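AB hydrolase-1 domain-containing protein (Streptococcus mutans, PDB 4L9A) is probably a carboxylesterase of the alpha/beta hydrolase family, hydrolysing carboxylic ester bonds in this cariogenic bacterium. Local coordinates at residues A[21-26]-A[34-39]; A[54-59]-A[72-77]; A[41-46]-A[107-112]. All coordinates share one frame; numbering follows the deposited sequence.

Contact 1 (A[21-26]-A[34-39])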
loop_
_atom_site.group_PDB
_atom_site.type_symbol
_atom_site.label_atom_id
_atom_site.label_comp_id
_atom_site.label_asym_id
_atom_site.label_seq_id
_atom_site.Cartn_x
_atom_site.Cartn_y
_atom_site.Cartn_z
ATOM N N LEU A 21 9.047 -9.469 -13.427
ATOM C CA LEU A 21 7.665 -9.012 -13.527
ATOM C C LEU A 21 7.391 -8.387 -14.893
ATOM O O LEU A 21 8.231 -7.676 -15.438
ATOM C CB LEU A 21 7.351 -7.989 -12.426
ATOM C CG LEU A 21 6.984 -8.450 -11.008
ATOM C CD1 LEU A 21 7.543 -9.799 -10.645
ATOM C CD2 LEU A 21 7.364 -7.377 -9.981
ATOM N N ASN A 22 6.203 -8.639 -15.430
ATOM C CA ASN A 22 5.784 -8.006 -16.675
ATOM C C ASN A 22 5.134 -6.648 -16.412
ATOM O O ASN A 22 4.193 -6.523 -15.615
ATOM C CB ASN A 22 4.836 -8.922 -17.446
ATOM C CG ASN A 22 5.450 -10.278 -17.732
ATOM O OD1 ASN A 22 6.600 -10.372 -18.166
ATOM N ND2 ASN A 22 4.689 -11.342 -17.475
ATOM N N LYS A 23 5.659 -5.626 -17.079
ATOM C CA LYS A 23 5.143 -4.272 -16.960
ATOM C C LYS A 23 4.025 -4.073 -17.977
ATOM O O LYS A 23 4.156 -4.468 -19.135
ATOM C CB LYS A 23 6.270 -3.266 -17.214
ATOM C CG LYS A 23 7.510 -3.510 -16.353
ATOM C CD LYS A 23 8.636 -2.544 -16.687
ATOM C CE LYS A 23 9.870 -2.811 -15.832
ATOM N NZ LYS A 23 11.003 -1.913 -16.207
ATOM N N GLU A 24 2.923 -3.469 -17.550
ATOM C CA GLU A 24 1.817 -3.202 -18.460
ATOM C C GLU A 24 0.967 -2.024 -18.013
ATOM O O GLU A 24 0.554 -1.946 -16.843
ATOM C CB GLU A 24 0.934 -4.445 -18.616
ATOM C CG GLU A 24 -0.254 -4.266 -19.561
ATOM C CD GLU A 24 -1.117 -5.520 -19.659
ATOM O OE1 GLU A 24 -0.729 -6.561 -19.086
ATOM O OE2 GLU A 24 -2.187 -5.461 -20.300
HETATM N N MSE A 25 0.717 -1.106 -18.944
HETATM C CA MSE A 25 -0.281 -0.060 -18.741
HETATM C C MSE A 25 -1.643 -0.671 -19.014
HETATM O O MSE A 25 -1.947 -1.005 -20.149
HETATM C CB MSE A 25 -0.060 1.120 -19.697
HETATM C CG MSE A 25 1.158 1.970 -19.395
HETATM SE SE MSE A 25 1.023 2.938 -17.674
HETATM C CE MSE A 25 1.649 4.703 -18.302
ATOM N N VAL A 26 -2.458 -0.828 -17.972
ATOM C CA VAL A 26 -3.796 -1.383 -18.144
ATOM C C VAL A 26 -4.811 -0.251 -18.272
ATOM O O VAL A 26 -4.761 0.718 -17.520
ATOM C CB VAL A 26 -4.180 -2.272 -16.938
ATOM C CG1 VAL A 26 -5.578 -2.847 -17.122
ATOM C CG2 VAL A 26 -3.154 -3.372 -16.770
ATOM N N TYR A 34 -0.302 1.938 -14.443
ATOM C CA TYR A 34 0.885 1.096 -14.484
ATOM C C TYR A 34 0.806 -0.093 -13.524
ATOM O O TYR A 34 0.541 0.058 -12.318
ATOM C CB TYR A 34 2.106 1.942 -14.161
ATOM C CG TYR A 34 3.436 1.222 -14.195
ATOM C CD1 TYR A 34 4.129 1.069 -15.393
ATOM C CD2 TYR A 34 4.026 0.748 -13.021
ATOM C CE1 TYR A 34 5.354 0.442 -15.431
ATOM C CE2 TYR A 34 5.266 0.121 -13.047
ATOM C CZ TYR A 34 5.921 -0.028 -14.259
ATOM O OH TYR A 34 7.147 -0.649 -14.309
ATOM N N THR A 35 1.043 -1.277 -14.069
ATOM C CA THR A 35 1.056 -2.500 -13.277
ATOM C C THR A 35 2.296 -3.325 -13.565
ATOM O O THR A 35 2.889 -3.213 -14.644
ATOM C CB THR A 35 -0.161 -3.391 -13.586
ATOM O OG1 THR A 35 -0.076 -3.861 -14.931
ATOM C CG2 THR A 35 -1.476 -2.628 -13.404
ATOM N N CYS A 36 2.671 -4.159 -12.597
ATOM C CA CYS A 36 3.683 -5.187 -12.790
ATOM C C CYS A 36 3.076 -6.498 -12.336
ATOM O O CYS A 36 2.435 -6.554 -11.288
ATOM C CB CYS A 36 4.938 -4.890 -11.975
ATOM S SG CYS A 36 5.720 -3.334 -12.392
ATOM N N HIS A 37 3.290 -7.560 -13.100
ATOM C CA HIS A 37 2.504 -8.772 -12.903
ATOM C C HIS A 37 3.273 -10.072 -13.139
ATOM O O HIS A 37 4.099 -10.166 -14.044
ATOM C CB HIS A 37 1.274 -8.727 -13.818
ATOM C CG HIS A 37 0.489 -10.002 -13.845
ATOM N ND1 HIS A 37 0.649 -10.952 -14.829
ATOM C CD2 HIS A 37 -0.463 -10.483 -13.011
ATOM C CE1 HIS A 37 -0.174 -11.962 -14.606
ATOM N NE2 HIS A 37 -0.860 -11.701 -13.508
ATOM N N ARG A 38 2.977 -11.071 -12.317
ATOM C CA ARG A 38 3.527 -12.410 -12.470
ATOM C C ARG A 38 2.370 -13.377 -12.320
ATOM O O ARG A 38 1.554 -13.241 -11.406
ATOM C CB ARG A 38 4.565 -12.687 -11.376
ATOM C CG ARG A 38 5.266 -14.018 -11.505
ATOM C CD ARG A 38 6.449 -14.097 -10.569
ATOM N NE ARG A 38 6.081 -14.550 -9.227
ATOM C CZ ARG A 38 6.831 -14.347 -8.149
ATOM N NH1 ARG A 38 7.973 -13.679 -8.257
ATOM N NH2 ARG A 38 6.438 -14.799 -6.957
ATOM N N GLU A 39 2.293 -14.355 -13.213
ATOM C CA GLU A 39 1.255 -15.373 -13.126
ATOM C C GLU A 39 1.397 -16.201 -11.867
ATOM O O GLU A 39 2.487 -16.339 -11.320
ATOM C CB GLU A 39 1.304 -16.304 -14.345
ATOM C CG GLU A 39 0.497 -15.809 -15.526
ATOM C CD GLU A 39 -0.979 -15.671 -15.198
ATOM O OE1 GLU A 39 -1.422 -16.249 -14.178
ATOM O OE2 GLU A 39 -1.692 -14.974 -15.951
HETATM O O HOH W 1 1.632 -6.041 -15.557
HETATM O O HOH W 2 1.668 -10.435 -17.354
HETATM O O HOH W 3 9.260 1.015 -16.044
#
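T35 and Y34 turn their side chains onto 21-26 by different first torsions: T35 OG1 stands between its own backbone N and carbonyl carbon (chi1 66°), facing the carbonyl of E24, while Y34 CG lies anti to its backbone N (chi1 -179°), the ring projecting toward K23. T35 OG1 donates to E24 O at 2.8 Å, and T35 N donates to the same oxygen, so one threonine grips that carbonyl twice. E24 N returns a bond to T35 O. The hydroxyl also accepts from a water that donates to N22 O, 2.6 Å from the water oxygen, tying two residue pairs together at the side. V26 CG2 packs on T35 CG2 at 3.8 Å, the two side chains crossing at about a right angle.

This is the beta hairpin of strands 22-26 and 33-38 at one end of the eight-stranded alpha/beta hydrolase sheet, and 22-26 is its outermost strand. The hydrogen-bonded pairs are N22 with H37 and E24 with T35; K23 with C36 and M25 with Y34 are non-hydrogen-bonded.

On the face of K23, M25, Y34 and C36, the phenol oxygen meets the aliphatic part of the lysine, K23 CD lying 3.4 Å from Y34 OH. The lysine chain runs on extended, and a water bonded to Y34 OH accepts a weak bond from K23 NZ. At the ring's edge sits the selenium of selenomethionine M25, with SE 3.8 Å from Y34 CB. L21 CB meets C36 CB at 4.0 Å. On the other face a second water bridges N22 ND2 and H37 ND1, 2.8 Å from the latter. The carboxylate of E24, on an extended chain, reaches H106, and the ring of H37 stacks with F107.

Contact 2 (A[54-59]-A[72-77])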
loop_
_atom_site.group_PDB
_atom_site.type_symbol
_atom_site.label_atom_id
_atom_site.label_comp_id
_atom_site.label_asym_id
_atom_site.label_seq_id
_atom_site.Cartn_x
_atom_site.Cartn_y
_atom_site.Cartn_z
ATOM N N SER A 54 7.297 3.847 -7.250
ATOM C CA SER A 54 6.526 2.844 -7.988
ATOM C C SER A 54 6.369 1.634 -7.080
ATOM O O SER A 54 7.243 1.351 -6.261
ATOM C CB SER A 54 7.227 2.450 -9.301
ATOM O OG SER A 54 6.376 1.642 -10.099
ATOM N N THR A 55 5.264 0.911 -7.225
ATOM C CA THR A 55 4.855 -0.041 -6.186
ATOM C C THR A 55 5.735 -1.283 -6.136
ATOM O O THR A 55 6.118 -1.734 -5.053
ATOM C CB THR A 55 3.371 -0.403 -6.322
ATOM O OG1 THR A 55 2.594 0.774 -6.077
ATOM C CG2 THR A 55 2.964 -1.497 -5.320
ATOM N N ALA A 56 6.095 -1.824 -7.297
ATOM C CA ALA A 56 6.978 -2.980 -7.314
ATOM C C ALA A 56 8.332 -2.669 -6.655
ATOM O O ALA A 56 8.883 -3.508 -5.934
ATOM C CB ALA A 56 7.176 -3.488 -8.748
ATOM N N ASP A 57 8.865 -1.477 -6.921
ATOM C CA ASP A 57 10.119 -1.029 -6.315
ATOM C C ASP A 57 9.925 -0.891 -4.804
ATOM O O ASP A 57 10.764 -1.318 -3.992
ATOM C CB ASP A 57 10.510 0.350 -6.858
ATOM C CG ASP A 57 10.848 0.338 -8.346
ATOM O OD1 ASP A 57 11.250 -0.723 -8.851
ATOM O OD2 ASP A 57 10.724 1.400 -9.007
ATOM N N ASN A 58 8.815 -0.255 -4.446
ATOM C CA ASN A 58 8.465 0.025 -3.056
ATOM C C ASN A 58 8.444 -1.264 -2.225
ATOM O O ASN A 58 8.944 -1.299 -1.102
ATOM C CB ASN A 58 7.091 0.731 -3.033
ATOM C CG ASN A 58 6.728 1.316 -1.662
ATOM O OD1 ASN A 58 7.588 1.539 -0.818
ATOM N ND2 ASN A 58 5.437 1.579 -1.456
ATOM N N PHE A 59 7.907 -2.334 -2.811
ATOM C CA PHE A 59 7.711 -3.598 -2.111
ATOM C C PHE A 59 8.730 -4.675 -2.489
ATOM O O PHE A 59 8.503 -5.860 -2.249
ATOM C CB PHE A 59 6.290 -4.111 -2.364
ATOM C CG PHE A 59 5.235 -3.390 -1.564
ATOM C CD1 PHE A 59 4.970 -3.767 -0.248
ATOM C CD2 PHE A 59 4.503 -2.354 -2.124
ATOM C CE1 PHE A 59 3.997 -3.100 0.505
ATOM C CE2 PHE A 59 3.524 -1.682 -1.380
ATOM C CZ PHE A 59 3.275 -2.056 -0.068
ATOM N N ILE A 72 1.968 -12.226 -8.549
ATOM C CA ILE A 72 2.263 -10.875 -8.092
ATOM C C ILE A 72 1.486 -9.893 -8.960
ATOM O O ILE A 72 1.452 -10.032 -10.176
ATOM C CB ILE A 72 3.776 -10.543 -8.213
ATOM C CG1 ILE A 72 4.633 -11.550 -7.443
ATOM C CG2 ILE A 72 4.055 -9.123 -7.753
ATOM C CD1 ILE A 72 4.446 -11.495 -5.909
ATOM N N LEU A 73 0.856 -8.906 -8.337
ATOM C CA LEU A 73 0.300 -7.776 -9.072
ATOM C C LEU A 73 0.590 -6.516 -8.296
ATOM O O LEU A 73 0.096 -6.344 -7.184
ATOM C CB LEU A 73 -1.219 -7.917 -9.260
ATOM C CG LEU A 73 -1.952 -6.737 -9.893
ATOM C CD1 LEU A 73 -1.413 -6.405 -11.321
ATOM C CD2 LEU A 73 -3.444 -7.041 -9.955
ATOM N N THR A 74 1.398 -5.636 -8.868
ATOM C CA THR A 74 1.597 -4.335 -8.257
ATOM C C THR A 74 0.862 -3.288 -9.076
ATOM O O THR A 74 0.782 -3.385 -10.316
ATOM C CB THR A 74 3.086 -3.973 -8.133
ATOM O OG1 THR A 74 3.628 -3.704 -9.431
ATOM C CG2 THR A 74 3.877 -5.116 -7.467
ATOM N N ILE A 75 0.344 -2.281 -8.385
ATOM C CA ILE A 75 -0.442 -1.226 -9.004
ATOM C C ILE A 75 0.029 0.152 -8.533
ATOM O O ILE A 75 0.108 0.407 -7.323
ATOM C CB ILE A 75 -1.944 -1.388 -8.658
ATOM C CG1 ILE A 75 -2.458 -2.753 -9.128
ATOM C CG2 ILE A 75 -2.771 -0.265 -9.277
ATOM C CD1 ILE A 75 -3.902 -3.043 -8.705
ATOM N N ASP A 76 0.348 1.035 -9.479
ATOM C CA ASP A 76 0.720 2.415 -9.154
ATOM C C ASP A 76 -0.503 3.336 -9.231
ATOM O O ASP A 76 -1.177 3.391 -10.252
ATOM C CB ASP A 76 1.806 2.943 -10.102
ATOM C CG ASP A 76 3.158 2.271 -9.891
ATOM O OD1 ASP A 76 3.211 1.233 -9.182
ATOM O OD2 ASP A 76 4.165 2.766 -10.453
ATOM N N ALA A 77 -0.786 4.070 -8.156
ATOM C CA ALA A 77 -1.890 5.029 -8.175
ATOM C C ALA A 77 -1.576 6.179 -9.133
ATOM O O ALA A 77 -0.413 6.443 -9.443
ATOM C CB ALA A 77 -2.164 5.572 -6.751
HETATM O O HOH W 4 4.341 -1.207 -9.964
#
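D76 OD1 is gripped by the backbone N of T55, 2.9 Å away with an N-H...O angle of 161°, and by a water that donates to it. The amide comes from above the carboxylate plane, 38° out of it. The other oxygen, D76 OD2, takes a short bond from S54 OG at 2.5 Å, through the syn lone pair, and a further one from the backbone N of Y82. Both oxygens are thus occupied, which fixes the rotation of the carboxylate. S54 OG reaches the acid because it lies anti to its backbone N (chi1 -171°).

S54 is the N-cap residue of helix 55-58 by position, but its hydroxyl turns across to D76, and the aspartate binds the first helical amide, T55 N. T55 OG1 donates to I75 O at 2.8 Å from well above the carbonyl plane, and bonds to S48 OG as well. The methyl of T55, CG2, packs on T74 CB at 3.7 Å, the two threonine side chains lying antiparallel alongside one another. A56 CB touches T74 OG1 at 3.6 Å. The same water that serves D76 also bonds to T74 OG1, 2.7 Å from its oxygen, and accepts from A56 N, linking strand, aspartate and the first turn.

The contact fastens the short helix that follows strand 43-47 to the C-terminal end of strand 71-75 in the hydrolase sheet. Strand 33-38 flanks 71-75 on one side, with Y34 touching S54 and D76, and strand 43-47 on the other; on the opposite face of the sheet from the short helix, I75 packs against W96 and I100 of helix 93-106.

Contact 3 (A[41-46]-A[107-112])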
loop_
_atom_site.group_PDB
_atom_site.type_symbol
_atom_site.label_atom_id
_atom_site.label_comp_id
_atom_site.label_asym_id
_atom_site.label_seq_id
_atom_site.Cartn_x
_atom_site.Cartn_y
_atom_site.Cartn_z
ATOM N N ASN A 41 -1.334 -18.437 -8.676
ATOM C CA ASN A 41 -2.520 -18.411 -7.834
ATOM C C ASN A 41 -2.180 -19.024 -6.470
ATOM O O ASN A 41 -1.645 -20.130 -6.413
ATOM C CB ASN A 41 -3.625 -19.217 -8.520
ATOM C CG ASN A 41 -5.008 -18.888 -8.000
ATOM O OD1 ASN A 41 -5.404 -17.723 -7.940
ATOM N ND2 ASN A 41 -5.761 -19.922 -7.627
ATOM N N PRO A 42 -2.469 -18.306 -5.365
ATOM C CA PRO A 42 -3.097 -16.982 -5.302
ATOM C C PRO A 42 -2.144 -15.872 -5.716
ATOM O O PRO A 42 -0.938 -16.077 -5.835
ATOM C CB PRO A 42 -3.429 -16.825 -3.812
ATOM C CG PRO A 42 -2.387 -17.629 -3.118
ATOM C CD PRO A 42 -2.191 -18.835 -4.015
ATOM N N CYS A 43 -2.700 -14.692 -5.940
ATOM C CA CYS A 43 -1.896 -13.552 -6.347
ATOM C C CYS A 43 -1.743 -12.565 -5.194
ATOM O O CYS A 43 -2.734 -12.161 -4.574
ATOM C CB CYS A 43 -2.539 -12.867 -7.556
ATOM S SG CYS A 43 -1.612 -11.465 -8.216
ATOM N N PHE A 44 -0.502 -12.194 -4.903
ATOM C CA PHE A 44 -0.243 -11.094 -3.976
ATOM C C PHE A 44 -0.373 -9.752 -4.665
ATOM O O PHE A 44 0.424 -9.406 -5.553
ATOM C CB PHE A 44 1.126 -11.236 -3.313
ATOM C CG PHE A 44 1.080 -11.947 -1.984
ATOM C CD1 PHE A 44 1.315 -11.261 -0.800
ATOM C CD2 PHE A 44 0.776 -13.297 -1.920
ATOM C CE1 PHE A 44 1.263 -11.923 0.428
ATOM C CE2 PHE A 44 0.724 -13.961 -0.704
ATOM C CZ PHE A 44 0.970 -13.271 0.468
ATOM N N VAL A 45 -1.392 -9.005 -4.253
ATOM C CA VAL A 45 -1.685 -7.699 -4.809
ATOM C C VAL A 45 -1.129 -6.616 -3.881
ATOM O O VAL A 45 -1.447 -6.588 -2.685
ATOM C CB VAL A 45 -3.207 -7.503 -4.962
ATOM C CG1 VAL A 45 -3.512 -6.095 -5.437
ATOM C CG2 VAL A 45 -3.805 -8.564 -5.908
ATOM N N PHE A 46 -0.308 -5.727 -4.429
ATOM C CA PHE A 46 0.329 -4.677 -3.628
ATOM C C PHE A 46 -0.201 -3.286 -3.927
ATOM O O PHE A 46 -0.331 -2.885 -5.093
ATOM C CB PHE A 46 1.847 -4.682 -3.853
ATOM C CG PHE A 46 2.512 -5.956 -3.430
ATOM C CD1 PHE A 46 3.031 -6.092 -2.148
ATOM C CD2 PHE A 46 2.608 -7.028 -4.306
ATOM C CE1 PHE A 46 3.644 -7.273 -1.758
ATOM C CE2 PHE A 46 3.220 -8.214 -3.923
ATOM C CZ PHE A 46 3.731 -8.340 -2.650
ATOM N N PHE A 107 -6.530 -9.907 -15.309
ATOM C CA PHE A 107 -5.613 -11.041 -15.127
ATOM C C PHE A 107 -6.300 -12.326 -14.668
ATOM O O PHE A 107 -7.464 -12.305 -14.267
ATOM C CB PHE A 107 -4.483 -10.679 -14.165
ATOM C CG PHE A 107 -3.620 -9.555 -14.644
ATOM C CD1 PHE A 107 -2.663 -9.771 -15.625
ATOM C CD2 PHE A 107 -3.758 -8.283 -14.118
ATOM C CE1 PHE A 107 -1.856 -8.733 -16.074
ATOM C CE2 PHE A 107 -2.957 -7.239 -14.561
ATOM C CZ PHE A 107 -2.007 -7.470 -15.555
ATOM N N LYS A 108 -5.562 -13.438 -14.709
ATOM C CA LYS A 108 -6.159 -14.771 -14.570
ATOM C C LYS A 108 -6.394 -15.265 -13.134
ATOM O O LYS A 108 -7.255 -16.116 -12.906
ATOM C CB LYS A 108 -5.340 -15.814 -15.349
ATOM C CG LYS A 108 -5.360 -15.630 -16.865
ATOM C CD LYS A 108 -4.391 -16.590 -17.552
ATOM C CE LYS A 108 -4.756 -16.803 -19.020
ATOM N NZ LYS A 108 -4.827 -15.512 -19.760
ATOM N N PHE A 109 -5.629 -14.753 -12.171
ATOM C CA PHE A 109 -5.710 -15.274 -10.803
ATOM C C PHE A 109 -7.150 -15.346 -10.299
ATOM O O PHE A 109 -7.957 -14.465 -10.582
ATOM C CB PHE A 109 -4.827 -14.471 -9.841
ATOM C CG PHE A 109 -5.292 -13.060 -9.598
ATOM C CD1 PHE A 109 -4.855 -12.019 -10.404
ATOM C CD2 PHE A 109 -6.130 -12.766 -8.528
ATOM C CE1 PHE A 109 -5.263 -10.704 -10.160
ATOM C CE2 PHE A 109 -6.546 -11.461 -8.277
ATOM C CZ PHE A 109 -6.108 -10.423 -9.100
ATOM N N GLN A 110 -7.478 -16.408 -9.573
ATOM C CA GLN A 110 -8.833 -16.554 -9.053
ATOM C C GLN A 110 -8.940 -16.181 -7.565
ATOM O O GLN A 110 -10.015 -15.822 -7.083
ATOM C CB GLN A 110 -9.382 -17.958 -9.321
ATOM C CG GLN A 110 -9.861 -18.145 -10.759
ATOM C CD GLN A 110 -10.766 -17.006 -11.213
ATOM O OE1 GLN A 110 -11.576 -16.497 -10.437
ATOM N NE2 GLN A 110 -10.613 -16.587 -12.466
ATOM N N SER A 111 -7.826 -16.265 -6.848
ATOM C CA SER A 111 -7.787 -15.824 -5.450
ATOM C C SER A 111 -6.586 -14.912 -5.205
ATOM O O SER A 111 -5.616 -14.917 -5.978
ATOM C CB SER A 111 -7.752 -17.022 -4.508
ATOM O OG SER A 111 -6.601 -17.808 -4.756
ATOM N N TYR A 112 -6.645 -14.116 -4.140
ATOM C CA TYR A 112 -5.577 -13.167 -3.877
ATOM C C TYR A 112 -5.419 -12.836 -2.397
ATOM O O TYR A 112 -6.312 -13.094 -1.583
ATOM C CB TYR A 112 -5.837 -11.874 -4.646
ATOM C CG TYR A 112 -7.035 -11.110 -4.135
ATOM C CD1 TYR A 112 -8.331 -11.505 -4.460
ATOM C CD2 TYR A 112 -6.873 -10.002 -3.322
ATOM C CE1 TYR A 112 -9.436 -10.804 -3.991
ATOM C CE2 TYR A 112 -7.967 -9.291 -2.842
ATOM C CZ TYR A 112 -9.245 -9.697 -3.177
ATOM O OH TYR A 112 -10.328 -8.986 -2.701
#
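The ring of F109 carries C43 over one face: C43 CB stands 3.4 Å from F109 CG, offset toward the rim, in a CH-pi contact. C43 SG hangs over the same face, 4.2 Å from the F109 ring centroid and 22° off its normal, a sulfur-aromatic contact. F104 meets the F109 ring edge-to-face, and K133 makes a cation-pi contact with it.

Strands 43-47 and 111-117 are parallel neighbours in the alpha/beta hydrolase sheet, and here they begin to pair, C43 with Y112. C43 N donates to S111 O, a cross-strand backbone bond; L113 continues the pairing with C43 and V45. V45 CG2 lies against Y112 CB at 4.1 Å, its side chain crossing the tyrosine's obliquely, while Y112 OH is hydrogen-bonded to S131. P42, after a cis peptide bond, rests its CB against S111 OG at 3.5 Å.

Where the strands start, the side chain of N41, its CG anti to the backbone N (chi1 -161°), reaches over the backbone of 109-111, leading into strand 111-117. N41 OD1 takes two backbone N-H groups there: S111 N at 3.0 Å, nearly straight and in the carbonyl plane on a lone pair, and Q110 N at 2.9 Å, from above that plane, with S111 OG adding only a weak bond at 3.4 Å.

How the contacts relate
All three contacts belong to the same half of one sheet, whose first five strands in order are 22-26, 33-38, 71-75, 43-47 and 111-117. Contact 1 is at the partly exposed edge and holds a local hairpin by antiparallel backbone bonds and bridging waters. Contact 2, its centre about 8 Å from the centre of the chain, is buried and fastens a helix to a strand through a carboxylate. Contact 3 is buried too but, like contact 1, is centred about 16 Å from the chain's centre; it joins strands distant in sequence by an aromatic face and an asparagine. C36 O to T74 N links contacts 1 and 2, L73 to F44 and F46 links 2 and 3, and E39 touches K108 between 1 and 3.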